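Local coordinates for RNA polymerase II subunit B1 CTD phosphatase RTR1 (Saccharomyces cerevisiae, PDB 5C2Y) that dephosphorylates the C-terminal domain of the largest RNA polymerase II subunit and regulates the polymerase during a switch in its phosphorylation pattern, at the zinc ion site. Numbering follows the deposited sequence.

The zinc ion site. Residues 78, 83, 85, 117-118, 121. With ZN (zinc ion), chain B.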
loop_
_atom_site.group_PDB
_atom_site.type_symbol
_atom_site.label_atom_id
_atom_site.label_comp_id
_atom_site.label_asym_id
_atom_site.label_seq_id
_atom_site.Cartn_x
_atom_site.Cartn_y
_atom_site.Cartn_z
ATOM N N CYS A 78 10.943 -1.458 4.345
ATOM C CA CYS A 78 10.506 -2.155 3.129
ATOM C C CYS A 78 9.337 -1.414 2.478
ATOM O O CYS A 78 8.460 -0.890 3.157
ATOM C CB CYS A 78 10.108 -3.589 3.472
ATOM S SG CYS A 78 9.708 -4.660 2.081
ATOM N N CYS A 83 5.124 -4.953 5.655
ATOM C CA CYS A 83 6.441 -5.398 6.112
ATOM C C CYS A 83 7.130 -4.397 7.008
ATOM O O CYS A 83 7.224 -3.224 6.662
ATOM C CB CYS A 83 7.354 -5.677 4.924
ATOM S SG CYS A 83 8.995 -6.248 5.416
ATOM N N LYS A 85 10.352 -4.933 8.057
ATOM C CA LYS A 85 11.787 -5.020 7.821
ATOM C C LYS A 85 12.273 -3.815 7.004
ATOM O O LYS A 85 11.474 -3.013 6.499
ATOM C CB LYS A 85 12.140 -6.316 7.088
ATOM C CG LYS A 85 11.996 -7.597 7.892
ATOM C CD LYS A 85 11.910 -8.809 6.949
ATOM C CE LYS A 85 13.143 -9.690 6.972
ATOM N NZ LYS A 85 13.317 -10.330 8.311
ATOM N N CYS A 117 12.651 -5.658 1.154
ATOM C CA CYS A 117 13.444 -6.612 1.917
ATOM C C CYS A 117 13.770 -7.828 1.071
ATOM O O CYS A 117 14.674 -8.592 1.399
ATOM C CB CYS A 117 12.702 -7.050 3.179
ATOM S SG CYS A 117 11.264 -8.106 2.858
ATOM N N SER A 118 13.025 -8.001 -0.017
ATOM C CA SER A 118 13.133 -9.196 -0.847
ATOM C C SER A 118 12.412 -9.019 -2.175
ATOM O O SER A 118 11.605 -8.096 -2.344
ATOM C CB SER A 118 12.552 -10.385 -0.116
ATOM O OG SER A 118 11.275 -10.011 0.351
ATOM N N HIS A 121 8.529 -9.381 -1.604
ATOM C CA HIS A 121 7.784 -8.171 -1.271
ATOM C C HIS A 121 7.782 -7.106 -2.379
ATOM O O HIS A 121 6.817 -6.348 -2.492
ATOM C CB HIS A 121 8.299 -7.595 0.036
ATOM C CG HIS A 121 7.679 -8.235 1.233
ATOM N ND1 HIS A 121 8.161 -8.059 2.517
ATOM C CD2 HIS A 121 6.620 -9.067 1.340
ATOM C CE1 HIS A 121 7.422 -8.754 3.353
ATOM N NE2 HIS A 121 6.478 -9.379 2.673
HETATM ZN ZN ZN B . 9.531 -6.673 3.311
#
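Rtr1 offers a compact example of how a zinc finger ties distant stretches of chain to one ion: in this RTR1-type site of three cysteines and one histidine, Cys78 and Cys83 come from one loop segment, Cys117 from the loop before helix 119-129, and His121 from that helix's first turn. The four side chains converge on the zinc from near-tetrahedral directions. Cys78 and Cys83 reach in alike, each with SG anti to its backbone N (chi1 -174° in Cys78), so that each sulfur turns away from its own backbone N and lies beside its carbonyl carbon; Cys83 SG lies 2.2 Å from ZN and Cys78 SG 2.4 Å. Cys117 is folded differently. Its SG lies over its own backbone, flanked by the amide N and the carbonyl carbon, and meets ZN at 2.3 Å. The imidazole of His121 presents ring nitrogen ND1, next to CG, to the ion at 2.1 Å, with the NE2 corner turned away. The ND1-ZN-SG angle to Cys117 is 90°, narrower than the other angles at the ion, while the sulfurs of Cys83 and Cys117 are spread the widest.

Main-chain N-H groups donate to the sulfurs of Cys78 and Cys83 and would be expected to steady them. Cys117 N donates to Cys78 SG, so one ligand residue may help to hold another across the two segments. Such bonds would be expected to offset part of the negative charge of metal-bound thiolates. Lys85 contributes through its backbone, while its aliphatic chain runs past the metal without binding it and its NZ end leads away; the amide N of Lys85 donates to Cys83 SG at 3.2 Å, with 151° at the hydrogen.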